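Local coordinates for protein alginate lyase (Paenibacillus sp. FPU-7, PDB 6KFN) that cleaves the polysaccharide alginate, probably by beta-elimination, and is built as a right-handed parallel beta-helix, at residues L64-T78 against L87-A101. Sequence-based numbering, arbitrary orientation.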
loop_
_atom_site.group_PDB
_atom_site.type_symbol
_atom_site.label_atom_id
_atom_site.label_comp_id
_atom_site.label_asym_id
_atom_site.label_seq_id
_atom_site.Cartn_x
_atom_site.Cartn_y
_atom_site.Cartn_z
ATOM N N LEU A 64 -15.470 4.013 6.296
ATOM C CA LEU A 64 -14.884 5.256 6.752
ATOM C C LEU A 64 -14.700 6.160 5.540
ATOM O O LEU A 64 -13.941 5.843 4.634
ATOM C CB LEU A 64 -13.530 5.051 7.444
ATOM C CG LEU A 64 -13.481 4.058 8.587
ATOM C CD1 LEU A 64 -12.118 4.106 9.247
ATOM C CD2 LEU A 64 -14.568 4.313 9.586
ATOM N N SER A 65 -15.457 7.272 5.510
ATOM C CA SER A 65 -15.368 8.216 4.409
ATOM C C SER A 65 -14.791 9.540 4.878
ATOM O O SER A 65 -15.187 10.039 5.945
ATOM C CB SER A 65 -16.726 8.485 3.822
ATOM O OG SER A 65 -16.611 9.401 2.730
ATOM N N GLY A 66 -13.898 10.146 4.090
ATOM C CA GLY A 66 -13.588 11.544 4.310
ATOM C C GLY A 66 -14.698 12.441 3.798
ATOM O O GLY A 66 -15.748 12.000 3.330
ATOM N N TYR A 67 -14.429 13.738 3.862
ATOM C CA TYR A 67 -15.374 14.749 3.405
ATOM C C TYR A 67 -15.259 15.062 1.932
ATOM O O TYR A 67 -16.226 15.575 1.352
ATOM C CB TYR A 67 -15.120 16.043 4.146
ATOM C CG TYR A 67 -15.299 15.903 5.629
ATOM C CD1 TYR A 67 -16.569 15.839 6.173
ATOM C CD2 TYR A 67 -14.208 15.853 6.482
ATOM C CE1 TYR A 67 -16.764 15.738 7.530
ATOM C CE2 TYR A 67 -14.373 15.736 7.841
ATOM C CZ TYR A 67 -15.664 15.695 8.367
ATOM O OH TYR A 67 -15.849 15.583 9.727
ATOM N N SER A 68 -14.088 14.858 1.341
ATOM C CA SER A 68 -13.838 15.211 -0.043
ATOM C C SER A 68 -12.610 14.453 -0.509
ATOM O O SER A 68 -11.643 14.335 0.261
ATOM C CB SER A 68 -13.536 16.709 -0.075
ATOM O OG SER A 68 -12.839 17.127 -1.197
ATOM N N THR A 69 -12.603 13.987 -1.766
ATOM C CA THR A 69 -11.404 13.345 -2.285
ATOM C C THR A 69 -10.237 14.306 -2.350
ATOM O O THR A 69 -9.109 13.851 -2.526
ATOM C CB THR A 69 -11.611 12.745 -3.699
ATOM O OG1 THR A 69 -12.121 13.771 -4.544
ATOM C CG2 THR A 69 -12.539 11.556 -3.642
ATOM N N GLY A 70 -10.466 15.626 -2.269
ATOM C CA GLY A 70 -9.387 16.576 -2.322
ATOM C C GLY A 70 -8.684 16.893 -1.029
ATOM O O GLY A 70 -7.713 17.661 -1.072
ATOM N N GLY A 71 -9.100 16.313 0.087
ATOM C CA GLY A 71 -8.464 16.609 1.352
ATOM C C GLY A 71 -8.517 15.478 2.353
ATOM O O GLY A 71 -9.256 14.512 2.203
ATOM N N GLY A 72 -7.697 15.607 3.386
ATOM C CA GLY A 72 -7.788 14.705 4.502
ATOM C C GLY A 72 -7.412 13.271 4.192
ATOM O O GLY A 72 -6.634 12.960 3.312
ATOM N N TYR A 73 -7.974 12.382 4.970
ATOM C CA TYR A 73 -7.652 10.964 4.934
ATOM C C TYR A 73 -8.870 10.234 5.443
ATOM O O TYR A 73 -9.714 10.795 6.166
ATOM C CB TYR A 73 -6.449 10.675 5.803
ATOM C CG TYR A 73 -6.496 11.445 7.075
ATOM C CD1 TYR A 73 -7.262 11.037 8.121
ATOM C CD2 TYR A 73 -5.719 12.593 7.227
ATOM C CE1 TYR A 73 -7.293 11.744 9.321
ATOM C CE2 TYR A 73 -5.727 13.314 8.408
ATOM C CZ TYR A 73 -6.519 12.900 9.448
ATOM O OH TYR A 73 -6.557 13.582 10.626
ATOM N N SER A 74 -8.978 8.968 5.092
ATOM C CA SER A 74 -10.021 8.188 5.714
ATOM C C SER A 74 -9.640 7.816 7.144
ATOM O O SER A 74 -10.454 7.896 8.068
ATOM C CB SER A 74 -10.346 6.931 4.945
ATOM O OG SER A 74 -10.546 7.168 3.544
ATOM N N LEU A 75 -8.375 7.442 7.345
ATOM C CA LEU A 75 -7.863 7.062 8.653
ATOM C C LEU A 75 -6.392 7.439 8.712
ATOM O O LEU A 75 -5.631 7.132 7.799
ATOM C CB LEU A 75 -8.054 5.559 8.856
ATOM C CG LEU A 75 -7.627 4.993 10.216
ATOM C CD1 LEU A 75 -8.499 5.572 11.376
ATOM C CD2 LEU A 75 -7.686 3.487 10.213
ATOM N N TYR A 76 -5.996 8.075 9.822
ATOM C CA TYR A 76 -4.613 8.501 10.066
ATOM C C TYR A 76 -4.151 7.774 11.322
ATOM O O TYR A 76 -4.688 8.026 12.405
ATOM C CB TYR A 76 -4.553 10.013 10.259
ATOM C CG TYR A 76 -3.188 10.602 10.484
ATOM C CD1 TYR A 76 -2.051 10.089 9.906
ATOM C CD2 TYR A 76 -3.022 11.715 11.287
ATOM C CE1 TYR A 76 -0.804 10.694 10.071
ATOM C CE2 TYR A 76 -1.797 12.326 11.459
ATOM C CZ TYR A 76 -0.688 11.808 10.863
ATOM O OH TYR A 76 0.509 12.432 11.061
ATOM N N VAL A 77 -3.165 6.885 11.191
ATOM C CA VAL A 77 -2.692 6.043 12.284
ATOM C C VAL A 77 -1.313 6.545 12.688
ATOM O O VAL A 77 -0.393 6.556 11.875
ATOM C CB VAL A 77 -2.631 4.565 11.866
ATOM C CG1 VAL A 77 -2.251 3.714 13.085
ATOM C CG2 VAL A 77 -3.941 4.090 11.254
ATOM N N THR A 78 -1.172 6.921 13.971
ATOM C CA THR A 78 0.066 7.420 14.533
ATOM C C THR A 78 0.505 6.656 15.761
ATOM O O THR A 78 1.523 7.017 16.351
ATOM C CB THR A 78 0.008 8.924 14.827
ATOM O OG1 THR A 78 -1.117 9.178 15.661
ATOM C CG2 THR A 78 -0.102 9.739 13.557
ATOM N N LEU A 87 -12.988 -3.199 6.956
ATOM C CA LEU A 87 -13.576 -1.900 6.691
ATOM C C LEU A 87 -13.360 -1.473 5.246
ATOM O O LEU A 87 -12.379 -1.839 4.607
ATOM C CB LEU A 87 -12.922 -0.858 7.599
ATOM C CG LEU A 87 -13.211 -1.065 9.100
ATOM C CD1 LEU A 87 -12.301 -0.203 9.945
ATOM C CD2 LEU A 87 -14.619 -0.709 9.408
ATOM N N LYS A 88 -14.262 -0.633 4.790
ATOM C CA LYS A 88 -14.074 0.142 3.568
ATOM C C LYS A 88 -13.560 1.530 3.933
ATOM O O LYS A 88 -13.965 2.099 4.966
ATOM C CB LYS A 88 -15.404 0.248 2.814
ATOM C CG LYS A 88 -15.936 -1.065 2.307
ATOM C CD LYS A 88 -17.322 -0.974 1.663
ATOM C CE LYS A 88 -17.749 -2.224 0.999
ATOM N NZ LYS A 88 -19.104 -2.015 0.396
ATOM N N MET A 89 -12.696 2.084 3.090
ATOM C CA MET A 89 -12.168 3.428 3.262
ATOM C C MET A 89 -12.271 4.151 1.920
ATOM O O MET A 89 -11.816 3.625 0.903
ATOM C CB MET A 89 -10.690 3.454 3.714
ATOM C CG MET A 89 -10.392 3.059 5.157
ATOM S SD MET A 89 -10.320 1.301 5.400
ATOM C CE MET A 89 -9.852 1.276 7.173
ATOM N N THR A 90 -12.840 5.344 1.925
ATOM C CA THR A 90 -13.083 6.063 0.698
ATOM C C THR A 90 -13.135 7.553 0.924
ATOM O O THR A 90 -13.178 8.039 2.052
ATOM C CB THR A 90 -14.393 5.538 0.074
ATOM O OG1 THR A 90 -14.517 5.987 -1.276
ATOM C CG2 THR A 90 -15.645 5.979 0.813
ATOM N N GLY A 91 -13.199 8.290 -0.195
ATOM C CA GLY A 91 -13.686 9.650 -0.110
ATOM C C GLY A 91 -12.761 10.659 0.543
ATOM O O GLY A 91 -13.226 11.603 1.209
ATOM N N ALA A 92 -11.473 10.504 0.360
ATOM C CA ALA A 92 -10.468 11.367 0.953
ATOM C C ALA A 92 -9.277 11.438 0.029
ATOM O O ALA A 92 -9.120 10.644 -0.894
ATOM C CB ALA A 92 -10.047 10.863 2.324
ATOM N N LEU A 93 -8.366 12.355 0.341
ATOM C CA LEU A 93 -7.140 12.522 -0.436
ATOM C C LEU A 93 -6.194 11.346 -0.302
ATOM O O LEU A 93 -5.485 10.990 -1.235
ATOM C CB LEU A 93 -6.446 13.829 -0.046
ATOM C CG LEU A 93 -5.261 14.243 -0.903
ATOM C CD1 LEU A 93 -5.669 14.620 -2.298
ATOM C CD2 LEU A 93 -4.528 15.433 -0.263
ATOM N N LYS A 94 -6.155 10.756 0.888
ATOM C CA LYS A 94 -5.415 9.531 1.143
ATOM C C LYS A 94 -6.356 8.556 1.818
ATOM O O LYS A 94 -7.252 8.962 2.563
ATOM C CB LYS A 94 -4.257 9.774 2.128
ATOM C CG LYS A 94 -3.518 11.121 2.030
ATOM C CD LYS A 94 -2.730 11.196 0.793
ATOM C CE LYS A 94 -1.769 12.420 0.790
ATOM N NZ LYS A 94 -1.047 12.563 -0.527
ATOM N N GLY A 95 -6.160 7.252 1.602
ATOM C CA GLY A 95 -6.984 6.270 2.265
ATOM C C GLY A 95 -6.557 6.086 3.723
ATOM O O GLY A 95 -7.207 6.570 4.642
ATOM N N ILE A 96 -5.430 5.393 3.900
ATOM C CA ILE A 96 -4.836 5.204 5.218
ATOM C C ILE A 96 -3.426 5.769 5.173
ATOM O O ILE A 96 -2.611 5.357 4.350
ATOM C CB ILE A 96 -4.820 3.737 5.661
ATOM C CG1 ILE A 96 -6.184 3.122 5.569
ATOM C CG2 ILE A 96 -4.257 3.653 7.081
ATOM C CD1 ILE A 96 -6.230 1.636 5.950
ATOM N N MET A 97 -3.144 6.708 6.061
ATOM C CA MET A 97 -1.810 7.250 6.258
ATOM C C MET A 97 -1.317 6.768 7.607
ATOM O O MET A 97 -2.017 6.926 8.610
ATOM C CB MET A 97 -1.843 8.786 6.234
ATOM C CG MET A 97 -0.490 9.462 6.484
ATOM S SD MET A 97 0.749 9.220 5.197
ATOM C CE MET A 97 0.026 10.166 3.903
ATOM N N LEU A 98 -0.111 6.183 7.637
ATOM C CA LEU A 98 0.567 5.793 8.874
ATOM C C LEU A 98 1.790 6.671 9.039
ATOM O O LEU A 98 2.615 6.741 8.143
ATOM C CB LEU A 98 0.980 4.323 8.814
ATOM C CG LEU A 98 -0.278 3.453 8.483
ATOM C CD1 LEU A 98 -0.468 3.110 7.024
ATOM C CD2 LEU A 98 -0.059 2.168 9.301
ATOM N N ASP A 99 1.877 7.368 10.173
ATOM C CA ASP A 99 3.056 8.145 10.554
ATOM C C ASP A 99 3.598 7.559 11.853
ATOM O O ASP A 99 2.879 7.496 12.854
ATOM C CB ASP A 99 2.797 9.626 10.746
ATOM C CG ASP A 99 2.948 10.473 9.513
ATOM O OD1 ASP A 99 3.720 10.099 8.612
ATOM O OD2 ASP A 99 2.397 11.614 9.519
ATOM N N HIS A 100 4.873 7.152 11.826
ATOM C CA HIS A 100 5.535 6.573 12.997
ATOM C C HIS A 100 4.651 5.563 13.714
ATOM O O HIS A 100 4.586 5.529 14.938
ATOM C CB HIS A 100 6.154 7.618 13.925
ATOM C CG HIS A 100 5.217 8.661 14.420
ATOM N ND1 HIS A 100 4.275 8.435 15.400
ATOM C CD2 HIS A 100 5.091 9.954 14.042
ATOM C CE1 HIS A 100 3.613 9.557 15.603
ATOM N NE2 HIS A 100 4.084 10.491 14.807
ATOM N N ALA A 101 4.015 4.707 12.926
ATOM C CA ALA A 101 3.104 3.675 13.414
ATOM C C ALA A 101 3.711 2.315 13.102
ATOM O O ALA A 101 4.196 2.094 11.998
ATOM C CB ALA A 101 1.741 3.819 12.747
#
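Tyr76 reaches over the neighbouring strand to Asp99, with its CG anti to the backbone N (chi1 -178°), which lays the ring alongside Met97. Its CB lies over one face of the Tyr73 ring. CD1 comes 3.4 Å from Met97 O, near the ring plane, and CE1 rests on Met97 CG at 3.8 Å. CZ passes close to the Asp99 carboxylate, and OH donates to Asp99 OD2 at 2.6 Å, on the anti lone pair, with ring and carboxylate planes 77° apart. Thr78 CG2 sits on one ring face, offset toward the rim. A phenylalanine here would probably keep the packing on Met97 but leave Asp99 OD2 without this donor. Beneath, strands 75-77 and 96-99 run parallel, joined by bonds such as Val77 N to Met97 O, 2.8 Å. Leu75, Val77, Ile96 and Leu98 point to the other face, into the interior of the beta-helix. At the corner, Gly66 N donates to Thr90 O at 3.0 Å, as does Ser74 OG in one of two conformers. Two successive coils of the right-handed solenoid stack strand on strand, in register on each face, while residues 66-72 form a longer turn than their counterparts. The outer face mixes Tyr73, Tyr76, Lys94 and Met97. There Asp99 is gripped through both oxygens, OD2 by Tyr76 OH and OD1 by a salt bridge from Arg122 NE, which would fix the carboxylate's rotation.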